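Local coordinates for mannitol dehydrogenase (PDB 3TWO), which probably catalyses the NADP(H)-dependent, zinc-assisted interconversion of cinnamyl-type alcohols and their aldehydes, at residues I144-L158 with V303-L317. Residues are numbered along the deposited sequence; the frame is centred on the assembly and turned at random.
Sequences ISVDKNAPLEKVAPL and VDFSIKHNIYPEIDL
Leu-158 and Pro-313 meet in the tightly packed part of this largely apolar contact, where no hydrogen bond joins the two segments. The leucine's branched end suits a junction of several surfaces: its CD2 lies 3.7 Å from CD of Pro-313 and also reaches CB of Ser-306, while its CB faces CG2 of Val-303. Pro-313, rigid and without an N-H to satisfy, rests on the ring of Pro-157 (CG to CG 3.8 Å). Pro-151 lays its CG over one face of the broad Tyr-312 ring, a CH-pi contact 4.1 Å from the centroid, and its CD approaches the phenol OH. Lys-154 crosses the tyrosine at about a right angle, its extended aliphatic chain putting CB and CD against the ring, with CB 3.7 Å from Tyr-312 CD2. Ile-307 forms the edge of this packing, reaching Ala-150 CB (3.8 Å) and Asp-147 chiefly with its CD1.

Toward solvent the contact thins to exposed Asp-147, whose OD1 closes an Asx turn, and to Leu-317, whose CD2 stays 4.1 Å from Glu-153 CB.

This structural packing probably ties the GroES-like part of a zinc-dependent alcohol dehydrogenase to helix 296-308, which follows the coenzyme-binding sheet; the Pro-157 side chain is about 9 Å from NADPH and a zinc ion. Strand 144-145 pairs antiparallel with 85-88, strand 315-318 runs parallel to 338-342, and Tyr-195 of helix 187-198 touches Leu-158.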
ATOM      1  N   ILE B 144     -25.495 -10.441 -15.660  1.00 28.54           N
ATOM      2  CA  ILE B 144     -25.477  -9.040 -16.064  1.00 28.85           C
ATOM      3  C   ILE B 144     -26.426  -8.866 -17.258  1.00 30.52           C
ATOM      4  O   ILE B 144     -26.381  -9.670 -18.193  1.00 31.63           O
ATOM      5  CB  ILE B 144     -24.000  -8.626 -16.448  1.00 28.29           C
ATOM      6  CG1 ILE B 144     -23.040  -8.989 -15.260  1.00 27.92           C
ATOM      7  CG2 ILE B 144     -23.921  -7.153 -17.015  1.00 27.61           C
ATOM      8  CD1 ILE B 144     -23.512  -8.476 -13.877  1.00 27.04           C
ATOM      9  N   SER B 145     -27.243  -7.815 -17.252  1.00 30.50           N
ATOM     10  CA  SER B 145     -28.131  -7.552 -18.362  1.00 32.23           C
ATOM     11  C   SER B 145     -27.396  -6.781 -19.480  1.00 32.44           C
ATOM     12  O   SER B 145     -26.644  -5.851 -19.214  1.00 32.10           O
ATOM     13  CB  SER B 145     -29.293  -6.726 -17.859  1.00 33.45           C
ATOM     14  OG  SER B 145     -29.930  -6.205 -18.948  1.00 36.24           O
ATOM     15  N   VAL B 146     -27.569  -7.204 -20.728  1.00 32.17           N
ATOM     16  CA  VAL B 146     -26.793  -6.605 -21.834  1.00 32.00           C
ATOM     17  C   VAL B 146     -27.769  -6.127 -22.910  1.00 34.07           C
ATOM     18  O   VAL B 146     -28.708  -6.875 -23.265  1.00 34.57           O
ATOM     19  CB  VAL B 146     -25.834  -7.623 -22.465  1.00 31.07           C
ATOM     20  CG1 VAL B 146     -25.238  -7.082 -23.780  1.00 30.34           C
ATOM     21  CG2 VAL B 146     -24.722  -8.018 -21.451  1.00 29.77           C
ATOM     22  N   ASP B 147     -27.573  -4.901 -23.411  1.00 35.06           N
ATOM     23  CA  ASP B 147     -28.429  -4.353 -24.485  1.00 37.61           C
ATOM     24  C   ASP B 147     -28.475  -5.296 -25.682  1.00 37.33           C
ATOM     25  O   ASP B 147     -27.438  -5.680 -26.176  1.00 37.43           O
ATOM     26  CB  ASP B 147     -27.823  -3.046 -24.992  1.00 39.35           C
ATOM     27  CG  ASP B 147     -28.768  -2.305 -25.880  1.00 41.71           C
ATOM     28  OD1 ASP B 147     -29.114  -2.750 -27.000  1.00 43.35           O
ATOM     29  OD2 ASP B 147     -29.232  -1.279 -25.403  1.00 50.13           O
ATOM     30  N   LYS B 148     -29.653  -5.631 -26.176  1.00 39.04           N
ATOM     31  CA  LYS B 148     -29.806  -6.576 -27.295  1.00 40.19           C
ATOM     32  C   LYS B 148     -29.120  -6.180 -28.631  1.00 41.28           C
ATOM     33  O   LYS B 148     -28.868  -7.052 -29.493  1.00 41.15           O
ATOM     34  CB  LYS B 148     -31.282  -6.918 -27.516  1.00 41.20           C
ATOM     35  CG  LYS B 148     -32.208  -5.700 -27.569  1.00 44.27           C
ATOM     36  CD  LYS B 148     -33.440  -5.891 -28.490  1.00 48.45           C
ATOM     37  CE  LYS B 148     -34.276  -4.604 -28.563  1.00 49.11           C
ATOM     38  NZ  LYS B 148     -35.730  -4.887 -28.296  1.00 54.14           N
ATOM     39  N   ASN B 149     -28.805  -4.893 -28.813  1.00 41.51           N
ATOM     40  CA  ASN B 149     -28.058  -4.469 -30.017  1.00 42.45           C
ATOM     41  C   ASN B 149     -26.541  -4.289 -29.853  1.00 41.71           C
ATOM     42  O   ASN B 149     -25.857  -4.012 -30.818  1.00 42.77           O
ATOM     43  CB  ASN B 149     -28.662  -3.214 -30.634  1.00 42.66           C
ATOM     44  CG  ASN B 149     -30.024  -3.484 -31.246  1.00 47.53           C
ATOM     45  OD1 ASN B 149     -31.035  -3.038 -30.705  1.00 49.78           O
ATOM     46  ND2 ASN B 149     -30.065  -4.243 -32.367  1.00 46.24           N
ATOM     47  N   ALA B 150     -26.016  -4.466 -28.644  1.00 40.24           N
ATOM     48  CA  ALA B 150     -24.584  -4.390 -28.422  1.00 38.35           C
ATOM     49  C   ALA B 150     -23.832  -5.500 -29.203  1.00 37.44           C
ATOM     50  O   ALA B 150     -24.344  -6.616 -29.328  1.00 37.55           O
ATOM     51  CB  ALA B 150     -24.305  -4.479 -26.925  1.00 36.97           C
ATOM     52  N   PRO B 151     -22.612  -5.203 -29.729  1.00 36.59           N
ATOM     53  CA  PRO B 151     -21.855  -6.318 -30.397  1.00 35.66           C
ATOM     54  C   PRO B 151     -21.357  -7.340 -29.338  1.00 34.33           C
ATOM     55  O   PRO B 151     -20.505  -7.026 -28.495  1.00 31.93           O
ATOM     56  CB  PRO B 151     -20.691  -5.604 -31.096  1.00 35.61           C
ATOM     57  CG  PRO B 151     -20.480  -4.293 -30.278  1.00 36.10           C
ATOM     58  CD  PRO B 151     -21.909  -3.903 -29.808  1.00 36.20           C
ATOM     59  N   LEU B 152     -21.921  -8.539 -29.368  1.00 34.57           N
ATOM     60  CA  LEU B 152     -21.808  -9.464 -28.244  1.00 34.87           C
ATOM     61  C   LEU B 152     -20.419 -10.063 -28.087  1.00 34.47           C
ATOM     62  O   LEU B 152     -19.965 -10.370 -26.967  1.00 35.37           O
ATOM     63  CB  LEU B 152     -22.807 -10.577 -28.436  1.00 35.40           C
ATOM     64  CG  LEU B 152     -23.587 -10.946 -27.209  1.00 38.62           C
ATOM     65  CD1 LEU B 152     -24.041  -9.696 -26.406  1.00 33.37           C
ATOM     66  CD2 LEU B 152     -24.790 -11.795 -27.708  1.00 39.25           C
ATOM     67  N   GLU B 153     -19.730 -10.224 -29.211  1.00 35.61           N
ATOM     68  CA  GLU B 153     -18.321 -10.654 -29.212  1.00 35.50           C
ATOM     69  C   GLU B 153     -17.422  -9.622 -28.477  1.00 35.05           C
ATOM     70  O   GLU B 153     -16.477 -10.017 -27.792  1.00 34.58           O
ATOM     71  CB  GLU B 153     -17.837 -10.985 -30.643  1.00 36.55           C
ATOM     72  CG  GLU B 153     -17.349  -9.834 -31.595  1.00 37.95           C
ATOM     73  CD  GLU B 153     -18.468  -8.975 -32.139  1.00 43.51           C
ATOM     74  OE1 GLU B 153     -19.651  -9.271 -31.900  1.00 44.86           O
ATOM     75  OE2 GLU B 153     -18.163  -7.963 -32.810  1.00 47.90           O
ATOM     76  N   LYS B 154     -17.763  -8.329 -28.570  1.00 33.31           N
ATOM     77  CA  LYS B 154     -17.003  -7.277 -27.862  1.00 32.73           C
ATOM     78  C   LYS B 154     -17.422  -7.094 -26.390  1.00 32.38           C
ATOM     79  O   LYS B 154     -16.617  -6.582 -25.548  1.00 32.37           O
ATOM     80  CB  LYS B 154     -17.181  -5.948 -28.586  1.00 33.40           C
ATOM     81  CG  LYS B 154     -16.248  -5.828 -29.791  1.00 34.83           C
ATOM     82  CD  LYS B 154     -16.527  -4.561 -30.505  1.00 37.61           C
ATOM     83  CE  LYS B 154     -15.789  -4.537 -31.826  1.00 40.97           C
ATOM     84  NZ  LYS B 154     -15.955  -3.164 -32.349  1.00 45.42           N
ATOM     85  N   VAL B 155     -18.663  -7.509 -26.081  1.00 29.80           N
ATOM     86  CA  VAL B 155     -19.220  -7.375 -24.754  1.00 28.42           C
ATOM     87  C   VAL B 155     -18.528  -8.346 -23.792  1.00 27.59           C
ATOM     88  O   VAL B 155     -18.273  -7.977 -22.651  1.00 28.38           O
ATOM     89  CB  VAL B 155     -20.763  -7.617 -24.741  1.00 28.45           C
ATOM     90  CG1 VAL B 155     -21.315  -7.805 -23.298  1.00 26.39           C
ATOM     91  CG2 VAL B 155     -21.487  -6.461 -25.441  1.00 26.67           C
ATOM     92  N   ALA B 156     -18.240  -9.567 -24.246  1.00 26.05           N
ATOM     93  CA  ALA B 156     -17.796 -10.646 -23.361  1.00 25.82           C
ATOM     94  C   ALA B 156     -16.618 -10.258 -22.438  1.00 24.41           C
ATOM     95  O   ALA B 156     -16.666 -10.525 -21.230  1.00 24.64           O
ATOM     96  CB  ALA B 156     -17.510 -11.993 -24.196  1.00 25.95           C
ATOM     97  N   PRO B 157     -15.566  -9.611 -22.977  1.00 24.23           N
ATOM     98  CA  PRO B 157     -14.447  -9.326 -22.042  1.00 24.29           C
ATOM     99  C   PRO B 157     -14.744  -8.168 -21.114  1.00 25.54           C
ATOM    100  O   PRO B 157     -13.991  -7.970 -20.162  1.00 25.65           O
ATOM    101  CB  PRO B 157     -13.244  -8.983 -22.966  1.00 24.84           C
ATOM    102  CG  PRO B 157     -13.599  -9.577 -24.348  1.00 23.00           C
ATOM    103  CD  PRO B 157     -15.161  -9.455 -24.393  1.00 24.64           C
ATOM    104  N   LEU B 158     -15.825  -7.410 -21.354  1.00 25.23           N
ATOM    105  CA  LEU B 158     -16.221  -6.424 -20.356  1.00 26.14           C
ATOM    106  C   LEU B 158     -16.463  -7.125 -19.043  1.00 27.05           C
ATOM    107  O   LEU B 158     -16.238  -6.518 -17.994  1.00 27.03           O
ATOM    108  CB  LEU B 158     -17.506  -5.673 -20.735  1.00 26.56           C
ATOM    109  CG  LEU B 158     -17.477  -4.910 -22.011  1.00 26.87           C
ATOM    110  CD1 LEU B 158     -18.942  -4.429 -22.405  1.00 29.32           C
ATOM    111  CD2 LEU B 158     -16.481  -3.795 -21.912  1.00 25.12           C
ATOM    112  N   VAL B 303     -20.882  -2.242 -17.520  1.00 27.21           N
ATOM    113  CA  VAL B 303     -21.388  -2.667 -18.835  1.00 28.31           C
ATOM    114  C   VAL B 303     -22.303  -1.613 -19.449  1.00 28.16           C
ATOM    115  O   VAL B 303     -22.172  -1.289 -20.636  1.00 27.39           O
ATOM    116  CB  VAL B 303     -22.069  -4.096 -18.776  1.00 28.97           C
ATOM    117  CG1 VAL B 303     -22.881  -4.398 -20.077  1.00 27.61           C
ATOM    118  CG2 VAL B 303     -20.958  -5.192 -18.517  1.00 26.52           C
ATOM    119  N   ASP B 304     -23.198  -1.040 -18.633  1.00 28.91           N
ATOM    120  CA  ASP B 304     -24.119   0.004 -19.135  1.00 29.98           C
ATOM    121  C   ASP B 304     -23.322   1.188 -19.693  1.00 30.40           C
ATOM    122  O   ASP B 304     -23.669   1.728 -20.764  1.00 30.51           O
ATOM    123  CB  ASP B 304     -25.077   0.516 -18.013  1.00 30.62           C
ATOM    124  CG  ASP B 304     -26.085  -0.552 -17.555  1.00 32.83           C
ATOM    125  OD1 ASP B 304     -26.264  -1.597 -18.224  1.00 32.85           O
ATOM    126  OD2 ASP B 304     -26.668  -0.378 -16.484  1.00 35.94           O
ATOM    127  N   PHE B 305     -22.282   1.607 -18.939  1.00 29.43           N
ATOM    128  CA  PHE B 305     -21.465   2.751 -19.292  1.00 29.72           C
ATOM    129  C   PHE B 305     -20.767   2.458 -20.629  1.00 29.75           C
ATOM    130  O   PHE B 305     -20.755   3.294 -21.527  1.00 29.16           O
ATOM    131  CB  PHE B 305     -20.392   2.963 -18.186  1.00 29.39           C
ATOM    132  CG  PHE B 305     -19.417   4.087 -18.469  1.00 30.65           C
ATOM    133  CD1 PHE B 305     -19.778   5.420 -18.288  1.00 35.33           C
ATOM    134  CD2 PHE B 305     -18.110   3.814 -18.863  1.00 33.51           C
ATOM    135  CE1 PHE B 305     -18.844   6.489 -18.530  1.00 35.68           C
ATOM    136  CE2 PHE B 305     -17.167   4.858 -19.079  1.00 30.82           C
ATOM    137  CZ  PHE B 305     -17.549   6.194 -18.922  1.00 33.93           C
ATOM    138  N   SER B 306     -20.213   1.245 -20.737  1.00 28.68           N
ATOM    139  CA  SER B 306     -19.347   0.885 -21.835  1.00 29.90           C
ATOM    140  C   SER B 306     -20.183   0.806 -23.091  1.00 30.59           C
ATOM    141  O   SER B 306     -19.755   1.227 -24.160  1.00 32.34           O
ATOM    142  CB  SER B 306     -18.640  -0.439 -21.531  1.00 28.99           C
ATOM    143  OG  SER B 306     -17.901  -0.304 -20.326  1.00 26.98           O
ATOM    144  N   ILE B 307     -21.404   0.331 -22.966  1.00 30.93           N
ATOM    145  CA  ILE B 307     -22.218   0.207 -24.157  1.00 31.14           C
ATOM    146  C   ILE B 307     -22.687   1.596 -24.570  1.00 32.90           C
ATOM    147  O   ILE B 307     -22.687   1.935 -25.767  1.00 33.93           O
ATOM    148  CB  ILE B 307     -23.414  -0.708 -23.936  1.00 30.77           C
ATOM    149  CG1 ILE B 307     -22.948  -2.158 -23.995  1.00 30.17           C
ATOM    150  CG2 ILE B 307     -24.607  -0.364 -24.956  1.00 28.49           C
ATOM    151  CD1 ILE B 307     -24.023  -3.184 -23.400  1.00 29.74           C
ATOM    152  N   LYS B 308     -23.090   2.393 -23.590  1.00 33.14           N
ATOM    153  CA  LYS B 308     -23.493   3.767 -23.864  1.00 34.02           C
ATOM    154  C   LYS B 308     -22.426   4.597 -24.609  1.00 33.88           C
ATOM    155  O   LYS B 308     -22.737   5.302 -25.574  1.00 34.48           O
ATOM    156  CB  LYS B 308     -23.851   4.498 -22.557  1.00 34.08           C
ATOM    157  CG  LYS B 308     -24.427   5.889 -22.856  1.00 36.86           C
ATOM    158  CD  LYS B 308     -24.384   6.746 -21.645  1.00 40.91           C
ATOM    159  CE  LYS B 308     -25.348   7.917 -21.776  1.00 45.59           C
ATOM    160  NZ  LYS B 308     -25.264   8.681 -20.475  1.00 48.41           N
ATOM    161  N   HIS B 309     -21.171   4.542 -24.151  1.00 32.55           N
ATOM    162  CA  HIS B 309     -20.126   5.365 -24.748  1.00 33.22           C
ATOM    163  C   HIS B 309     -19.326   4.622 -25.821  1.00 33.60           C
ATOM    164  O   HIS B 309     -18.308   5.139 -26.326  1.00 32.20           O
ATOM    165  CB  HIS B 309     -19.228   5.924 -23.634  1.00 33.35           C
ATOM    166  CG  HIS B 309     -19.968   6.881 -22.760  1.00 36.02           C
ATOM    167  ND1 HIS B 309     -20.322   6.591 -21.465  1.00 40.07           N
ATOM    168  CD2 HIS B 309     -20.539   8.071 -23.042  1.00 38.76           C
ATOM    169  CE1 HIS B 309     -21.015   7.593 -20.958  1.00 40.05           C
ATOM    170  NE2 HIS B 309     -21.169   8.500 -21.901  1.00 43.41           N
ATOM    171  N   ASN B 310     -19.788   3.416 -26.184  1.00 32.01           N
ATOM    172  CA  ASN B 310     -19.082   2.636 -27.210  1.00 32.64           C
ATOM    173  C   ASN B 310     -17.589   2.435 -26.879  1.00 31.13           C
ATOM    174  O   ASN B 310     -16.724   2.660 -27.702  1.00 30.28           O
ATOM    175  CB  ASN B 310     -19.274   3.235 -28.605  1.00 33.17           C
ATOM    176  CG  ASN B 310     -19.595   2.178 -29.650  1.00 38.11           C
ATOM    177  OD1 ASN B 310     -20.799   1.906 -29.975  1.00 47.96           O
ATOM    178  ND2 ASN B 310     -18.576   1.584 -30.198  1.00 34.92           N
ATOM    179  N   ILE B 311     -17.332   1.992 -25.661  1.00 29.98           N
ATOM    180  CA  ILE B 311     -16.017   1.654 -25.195  1.00 29.97           C
ATOM    181  C   ILE B 311     -15.937   0.118 -25.090  1.00 30.48           C
ATOM    182  O   ILE B 311     -16.523  -0.489 -24.182  1.00 30.36           O
ATOM    183  CB  ILE B 311     -15.803   2.253 -23.810  1.00 29.10           C
ATOM    184  CG1 ILE B 311     -15.894   3.773 -23.893  1.00 29.25           C
ATOM    185  CG2 ILE B 311     -14.440   1.860 -23.244  1.00 30.56           C
ATOM    186  CD1 ILE B 311     -15.848   4.515 -22.492  1.00 28.42           C
ATOM    187  N   TYR B 312     -15.239  -0.499 -26.045  1.00 29.93           N
ATOM    188  CA  TYR B 312     -15.128  -1.921 -26.126  1.00 30.00           C
ATOM    189  C   TYR B 312     -13.683  -2.402 -26.230  1.00 29.86           C
ATOM    190  O   TYR B 312     -12.824  -1.701 -26.784  1.00 28.33           O
ATOM    191  CB  TYR B 312     -15.875  -2.410 -27.347  1.00 30.76           C
ATOM    192  CG  TYR B 312     -17.369  -2.252 -27.267  1.00 31.66           C
ATOM    193  CD1 TYR B 312     -18.049  -1.299 -28.064  1.00 30.22           C
ATOM    194  CD2 TYR B 312     -18.113  -3.051 -26.405  1.00 29.45           C
ATOM    195  CE1 TYR B 312     -19.480  -1.180 -28.015  1.00 31.58           C
ATOM    196  CE2 TYR B 312     -19.499  -2.949 -26.361  1.00 32.09           C
ATOM    197  CZ  TYR B 312     -20.166  -2.024 -27.164  1.00 32.60           C
ATOM    198  OH  TYR B 312     -21.526  -1.982 -27.050  1.00 37.05           O
ATOM    199  N   PRO B 313     -13.402  -3.613 -25.678  1.00 29.83           N
ATOM    200  CA  PRO B 313     -12.096  -4.270 -25.958  1.00 28.97           C
ATOM    201  C   PRO B 313     -11.832  -4.471 -27.441  1.00 29.71           C
ATOM    202  O   PRO B 313     -12.764  -4.632 -28.290  1.00 29.49           O
ATOM    203  CB  PRO B 313     -12.231  -5.653 -25.298  1.00 29.32           C
ATOM    204  CG  PRO B 313     -13.762  -5.865 -25.177  1.00 29.96           C
ATOM    205  CD  PRO B 313     -14.301  -4.469 -24.868  1.00 29.29           C
ATOM    206  N   GLU B 314     -10.558  -4.442 -27.749  1.00 30.58           N
ATOM    207  CA  GLU B 314      -9.997  -4.833 -29.037  1.00 32.78           C
ATOM    208  C   GLU B 314      -9.907  -6.362 -28.979  1.00 32.53           C
ATOM    209  O   GLU B 314      -9.212  -6.930 -28.116  1.00 32.33           O
ATOM    210  CB  GLU B 314      -8.571  -4.293 -29.109  1.00 33.21           C
ATOM    211  CG  GLU B 314      -8.465  -2.806 -29.016  1.00 37.82           C
ATOM    212  CD  GLU B 314      -9.073  -2.206 -30.230  1.00 44.64           C
ATOM    213  OE1 GLU B 314      -8.644  -2.645 -31.331  1.00 48.88           O
ATOM    214  OE2 GLU B 314      -9.992  -1.355 -30.098  1.00 44.09           O
ATOM    215  N   ILE B 315     -10.598  -7.035 -29.872  1.00 32.09           N
ATOM    216  CA  ILE B 315     -10.666  -8.493 -29.770  1.00 32.19           C
ATOM    217  C   ILE B 315     -10.274  -9.119 -31.073  1.00 32.86           C
ATOM    218  O   ILE B 315     -10.373  -8.485 -32.137  1.00 32.08           O
ATOM    219  CB  ILE B 315     -12.070  -9.013 -29.366  1.00 31.64           C
ATOM    220  CG1 ILE B 315     -13.085  -8.675 -30.472  1.00 34.06           C
ATOM    221  CG2 ILE B 315     -12.541  -8.305 -28.101  1.00 29.58           C
ATOM    222  CD1 ILE B 315     -13.745  -9.855 -31.005  1.00 36.33           C
ATOM    223  N   ASP B 316      -9.817 -10.366 -30.959  1.00 32.72           N
ATOM    224  CA  ASP B 316      -9.581 -11.232 -32.083  1.00 34.20           C
ATOM    225  C   ASP B 316     -10.384 -12.520 -31.872  1.00 33.24           C
ATOM    226  O   ASP B 316     -10.137 -13.231 -30.912  1.00 32.11           O
ATOM    227  CB  ASP B 316      -8.079 -11.565 -32.156  1.00 34.20           C
ATOM    228  CG  ASP B 316      -7.232 -10.376 -32.630  1.00 42.95           C
ATOM    229  OD1 ASP B 316      -6.336  -9.902 -31.861  1.00 51.23           O
ATOM    230  OD2 ASP B 316      -7.459  -9.872 -33.775  1.00 50.04           O
ATOM    231  N   LEU B 317     -11.284 -12.812 -32.800  1.00 31.80           N
ATOM    232  CA  LEU B 317     -12.167 -13.967 -32.757  1.00 32.81           C
ATOM    233  C   LEU B 317     -11.471 -15.244 -33.159  1.00 31.24           C
ATOM    234  O   LEU B 317     -10.945 -15.327 -34.235  1.00 31.17           O
ATOM    235  CB  LEU B 317     -13.296 -13.829 -33.795  1.00 32.76           C
ATOM    236  CG  LEU B 317     -14.531 -13.067 -33.379  1.00 38.12           C
ATOM    237  CD1 LEU B 317     -15.584 -13.108 -34.557  1.00 39.00           C
ATOM    238  CD2 LEU B 317     -15.090 -13.671 -32.093  1.00 35.69           C
TER